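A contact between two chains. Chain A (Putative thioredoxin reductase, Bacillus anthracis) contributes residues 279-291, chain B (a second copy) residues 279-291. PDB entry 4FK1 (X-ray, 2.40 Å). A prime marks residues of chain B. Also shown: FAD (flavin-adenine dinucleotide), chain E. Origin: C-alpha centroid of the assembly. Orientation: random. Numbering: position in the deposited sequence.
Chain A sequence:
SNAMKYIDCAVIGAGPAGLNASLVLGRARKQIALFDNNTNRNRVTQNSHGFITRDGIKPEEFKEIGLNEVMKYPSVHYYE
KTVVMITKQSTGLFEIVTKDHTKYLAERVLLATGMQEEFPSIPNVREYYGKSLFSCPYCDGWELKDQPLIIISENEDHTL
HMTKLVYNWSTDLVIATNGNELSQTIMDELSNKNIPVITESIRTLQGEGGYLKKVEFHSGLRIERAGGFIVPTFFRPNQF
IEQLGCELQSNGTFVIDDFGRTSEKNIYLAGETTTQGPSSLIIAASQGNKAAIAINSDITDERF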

# COMPACT_ATOMS: atom_id res chain seq x y z
N SER A 279 -6.15 -3.57 -8.91
CA SER A 279 -6.14 -2.88 -7.62
C SER A 279 -6.04 -1.36 -7.79
O SER A 279 -7.03 -0.70 -8.13
N SER A 280 -4.85 -0.83 -7.55
CA SER A 280 -4.56 0.60 -7.71
C SER A 280 -3.05 0.80 -7.58
O SER A 280 -2.32 -0.14 -7.19
N LEU A 281 -2.57 2.00 -7.90
CA LEU A 281 -1.16 2.32 -7.80
C LEU A 281 -0.64 2.16 -6.36
O LEU A 281 0.43 1.58 -6.12
N ILE A 282 -1.41 2.69 -5.42
CA ILE A 282 -0.97 2.73 -4.03
C ILE A 282 -0.91 1.33 -3.42
O ILE A 282 -0.02 1.05 -2.62
N ILE A 283 -1.82 0.44 -3.82
CA ILE A 283 -1.84 -0.94 -3.33
C ILE A 283 -0.64 -1.72 -3.89
O ILE A 283 0.14 -2.31 -3.13
N ALA A 284 -0.48 -1.68 -5.21
CA ALA A 284 0.70 -2.22 -5.88
C ALA A 284 2.03 -1.76 -5.27
O ALA A 284 2.93 -2.57 -5.10
N ALA A 285 2.15 -0.47 -4.97
CA ALA A 285 3.37 0.07 -4.38
C ALA A 285 3.61 -0.59 -3.02
O ALA A 285 4.74 -0.95 -2.68
N SER A 286 2.53 -0.71 -2.26
CA SER A 286 2.57 -1.29 -0.94
C SER A 286 3.03 -2.75 -1.05
O SER A 286 3.83 -3.22 -0.24
N GLN A 287 2.53 -3.46 -2.05
CA GLN A 287 2.91 -4.86 -2.22
C GLN A 287 4.37 -5.00 -2.66
O GLN A 287 5.02 -6.01 -2.36
N GLY A 288 4.87 -4.00 -3.38
CA GLY A 288 6.28 -3.89 -3.67
C GLY A 288 7.10 -3.73 -2.38
O GLY A 288 8.06 -4.48 -2.16
N ASN A 289 6.72 -2.76 -1.54
CA ASN A 289 7.36 -2.57 -0.24
C ASN A 289 7.36 -3.90 0.55
O ASN A 289 8.40 -4.31 1.08
N LYS A 290 6.21 -4.57 0.59
CA LYS A 290 6.12 -5.84 1.31
C LYS A 290 7.10 -6.92 0.78
O LYS A 290 7.80 -7.59 1.57
N ALA A 291 7.17 -7.08 -0.54
CA ALA A 291 8.06 -8.08 -1.13
C ALA A 291 9.53 -7.77 -0.84
O ALA A 291 10.33 -8.68 -0.67
N SER B 279 4.67 -0.08 10.37
CA SER B 279 4.69 -0.45 8.96
C SER B 279 5.46 0.60 8.17
O SER B 279 6.65 0.79 8.39
N SER B 280 4.79 1.29 7.26
CA SER B 280 5.45 2.33 6.49
C SER B 280 4.43 3.35 5.98
O SER B 280 3.23 3.15 6.12
N LEU B 281 4.91 4.45 5.41
CA LEU B 281 4.02 5.44 4.83
C LEU B 281 3.16 4.80 3.73
O LEU B 281 1.94 4.91 3.76
N ILE B 282 3.82 4.12 2.79
CA ILE B 282 3.18 3.55 1.62
C ILE B 282 2.20 2.41 1.97
O ILE B 282 1.17 2.25 1.32
N ILE B 283 2.51 1.66 3.03
CA ILE B 283 1.68 0.54 3.43
C ILE B 283 0.42 1.01 4.16
O ILE B 283 -0.67 0.51 3.91
N ALA B 284 0.58 1.98 5.05
CA ALA B 284 -0.56 2.58 5.72
C ALA B 284 -1.50 3.22 4.69
O ALA B 284 -2.70 2.92 4.65
N ALA B 285 -0.93 4.08 3.85
CA ALA B 285 -1.65 4.72 2.76
C ALA B 285 -2.52 3.73 1.98
O ALA B 285 -3.67 4.04 1.66
N SER B 286 -1.99 2.55 1.68
CA SER B 286 -2.74 1.56 0.90
C SER B 286 -3.82 0.91 1.76
O SER B 286 -4.85 0.47 1.25
N GLN B 287 -3.58 0.86 3.07
CA GLN B 287 -4.60 0.38 3.99
C GLN B 287 -5.76 1.40 4.13
O GLN B 287 -6.83 1.07 4.63
N GLY B 288 -5.51 2.63 3.70
CA GLY B 288 -6.54 3.65 3.71
C GLY B 288 -7.43 3.38 2.52
O GLY B 288 -8.64 3.21 2.66
N ASN B 289 -6.80 3.32 1.34
CA ASN B 289 -7.43 2.88 0.12
C ASN B 289 -8.33 1.66 0.34
O ASN B 289 -9.53 1.70 0.02
N LYS B 290 -7.77 0.58 0.88
CA LYS B 290 -8.55 -0.63 1.13
C LYS B 290 -9.76 -0.36 2.03
O LYS B 290 -10.88 -0.84 1.78
N ALA B 291 -9.53 0.43 3.08
CA ALA B 291 -10.60 0.81 4.00
C ALA B 291 -11.70 1.61 3.31
O ALA B 291 -12.87 1.40 3.58

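The strongest polar links are a reciprocal pair. Ser280 OG donates to Asn289′ OD1 at 2.9 Å, and Ser280′ OG donates to Asn289 OD1 at the same 2.9 Å. Each serine does two jobs: in the p rotamer at the N-cap position, its hydroxyl also accepts a weak capping bond, Ile283 N to Ser280 OG at 3.3 Å and Ile283′ N to Ser280′ OG at 3.3 Å. One oxygen thus caps its own helix while its proton reaches the partner's asparagine. Asn289 and Asn289′ both point toward the other chain, each with chi1 t.

Between these two links the serines at 286 meet. Ser286 OG and Ser286′ OG hydrogen bond at 3.1 Å, and either could be the donor. The rotamers break the symmetry, t for Ser286 and p for Ser286′, so two identical residues need not mirror each other to pair. Both CA-to-CB bonds point toward the opposing helix, and small side chains suit a place where the backbones come close: Ile283 CA lies 5.0 Å from Ser286′ CA. The helix axes approach to 8.3 Å, their directions 140° apart.

Packing centres on Ile282 and Ile282′, both t at chi1 and p at chi2. Each is a knob in a hole formed by the other chain's Ala285, Ser286, Asn289 and Ile282. Their tips meet, CD1 of Ile282 to CD1 of Ile282′ at 3.6 Å, while Ala285 CB touches Ile282′ CG1 at 3.7 Å.

Further out, Ile283 and Ile283′ leave sideways in m, but their ends come nearer. Lys290 lays its aliphatic chain over one, CD to Ile283′ CD1 at 3.5 Å; Lys290′ is extended, its CE 4.1 Å from Ile283 CG2.

Away from the partner helix, FAD takes a backbone bond, Leu281 N to O2 at 2.9 Å, and Ala284 CB approaches its O5' at 3.3 Å.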

# COMPACT_ATOMS: atom_id res chain seq x y z
CB SER A 279 -5.02 -3.40 -6.70
OG SER A 279 -3.74 -3.38 -7.33
CB SER A 280 -5.29 1.45 -6.66
OG SER A 280 -4.62 1.38 -5.40
CB LEU A 281 -0.90 3.73 -8.29
CG LEU A 281 -1.34 4.02 -9.73
CD1 LEU A 281 -1.24 5.51 -10.03
CD2 LEU A 281 -0.54 3.21 -10.72
CB ILE A 282 -1.83 3.71 -3.17
CG1 ILE A 282 -1.07 4.15 -1.92
CG2 ILE A 282 -3.15 3.11 -2.79
CD1 ILE A 282 -0.04 5.21 -2.18
CB ILE A 283 -3.18 -1.64 -3.65
CG1 ILE A 283 -4.33 -0.89 -2.97
CG2 ILE A 283 -3.16 -3.09 -3.17
CD1 ILE A 283 -5.68 -1.55 -3.14
CB ALA A 284 0.67 -1.87 -7.35
CB ALA A 285 3.27 1.59 -4.22
CB SER A 286 1.18 -1.20 -0.31
OG SER A 286 1.14 -1.88 0.92
CB GLN A 287 1.96 -5.55 -3.20
CG GLN A 287 0.60 -5.88 -2.61
CD GLN A 287 -0.38 -6.34 -3.68
OE1 GLN A 287 -0.01 -6.46 -4.85
NE2 GLN A 287 -1.61 -6.62 -3.29
CB ASN A 289 6.66 -1.44 0.55
CG ASN A 289 7.45 -0.99 1.81
OD1 ASN A 289 7.15 0.05 2.41
ND2 ASN A 289 8.46 -1.75 2.20
CB LYS A 290 4.69 -6.36 1.27
CG LYS A 290 4.01 -6.44 2.62
CD LYS A 290 3.16 -5.21 2.91
CE LYS A 290 1.83 -5.25 2.19
NZ LYS A 290 0.85 -6.15 2.86
CB ALA A 291 7.85 -8.17 -2.62
CB SER B 279 3.27 -0.64 8.40
OG SER B 279 2.58 0.58 8.19
CB SER B 280 6.24 1.71 5.32
OG SER B 280 5.40 0.90 4.51
CB LEU B 281 4.82 6.61 4.25
CG LEU B 281 5.50 7.57 5.23
CD1 LEU B 281 6.23 8.65 4.47
CD2 LEU B 281 4.51 8.19 6.18
CB ILE B 282 4.22 3.09 0.55
CG1 ILE B 282 3.59 3.02 -0.84
CG2 ILE B 282 4.85 1.75 0.91
CD1 ILE B 282 3.34 4.38 -1.47
CB ILE B 283 2.46 -0.47 4.30
CG1 ILE B 283 3.36 -1.34 3.42
CG2 ILE B 283 1.53 -1.35 5.12
CD1 ILE B 283 4.38 -2.19 4.21
CB ALA B 284 -0.10 3.61 6.73
CB ALA B 285 -0.67 5.43 1.85
CB SER B 286 -1.84 0.48 0.31
OG SER B 286 -1.61 -0.55 1.25
CB GLN B 287 -3.99 0.07 5.35
CG GLN B 287 -3.21 -1.24 5.38
CD GLN B 287 -2.34 -1.40 6.61
OE1 GLN B 287 -2.50 -0.70 7.62
NE2 GLN B 287 -1.39 -2.32 6.54
CB ASN B 289 -6.36 2.58 -0.93
CG ASN B 289 -6.91 2.51 -2.34
OD1 ASN B 289 -6.19 2.71 -3.31
ND2 ASN B 289 -8.21 2.24 -2.47
CB LYS B 290 -7.68 -1.72 1.75
CG LYS B 290 -6.92 -2.53 0.73
CD LYS B 290 -5.90 -3.42 1.38
CE LYS B 290 -5.07 -4.14 0.33
NZ LYS B 290 -4.09 -5.06 0.96
CB ALA B 291 -10.03 1.58 5.18
PA FAD E . 2.05 -2.11 -13.79
O1A FAD E . 2.10 -0.71 -13.38
O2A FAD E . 1.15 -2.49 -14.87
O5B FAD E . 3.51 -2.56 -14.14
C5B FAD E . 3.81 -3.69 -14.91
C4B FAD E . 5.12 -3.41 -15.60
O4B FAD E . 5.70 -4.60 -16.09
C3B FAD E . 4.94 -2.51 -16.80
O3B FAD E . 5.74 -1.36 -16.63
C2B FAD E . 5.52 -3.27 -17.95
O2B FAD E . 6.37 -2.36 -18.60
C1B FAD E . 6.37 -4.30 -17.29
N9A FAD E . 6.58 -5.54 -18.05
C8A FAD E . 5.65 -6.46 -18.25
N7A FAD E . 6.15 -7.49 -18.94
C5A FAD E . 7.44 -7.25 -19.18
C6A FAD E . 8.54 -7.94 -19.85
N6A FAD E . 8.37 -9.13 -20.43
N1A FAD E . 9.72 -7.34 -19.87
C2A FAD E . 9.91 -6.16 -19.30
N3A FAD E . 8.96 -5.48 -18.68
C4A FAD E . 7.71 -5.97 -18.57
N1 FAD E . -4.95 2.96 -10.69
C2 FAD E . -5.05 4.01 -9.85
O2 FAD E . -4.64 3.91 -8.70
N3 FAD E . -5.58 5.17 -10.21
C4 FAD E . -6.05 5.38 -11.41
O4 FAD E . -6.53 6.47 -11.70
C4X FAD E . -5.98 4.30 -12.39
N5 FAD E . -6.44 4.47 -13.63
C5X FAD E . -6.37 3.47 -14.51
C6 FAD E . -6.84 3.65 -15.78
C7 FAD E . -6.77 2.62 -16.70
C7M FAD E . -7.28 2.82 -18.08
C8 FAD E . -6.17 1.34 -16.32
C8M FAD E . -6.08 0.22 -17.30
C9 FAD E . -5.70 1.16 -15.05
C9A FAD E . -5.77 2.18 -14.12
N10 FAD E . -5.29 1.99 -12.83
C10 FAD E . -5.38 3.05 -11.94
C1' FAD E . -4.70 0.71 -12.46
C2' FAD E . -3.22 0.84 -12.19
O2' FAD E . -2.57 1.22 -13.38
C3' FAD E . -2.69 -0.50 -11.72
O3' FAD E . -3.49 -0.90 -10.62
C4' FAD E . -1.22 -0.50 -11.32
O4' FAD E . -0.43 0.03 -12.38
C5' FAD E . -0.75 -1.91 -11.04
O5' FAD E . 0.60 -1.86 -10.64
P FAD E . 1.68 -2.90 -11.04
O1P FAD E . 2.96 -2.32 -10.68
O2P FAD E . 1.28 -4.20 -10.52
O3P FAD E . 1.63 -3.09 -12.61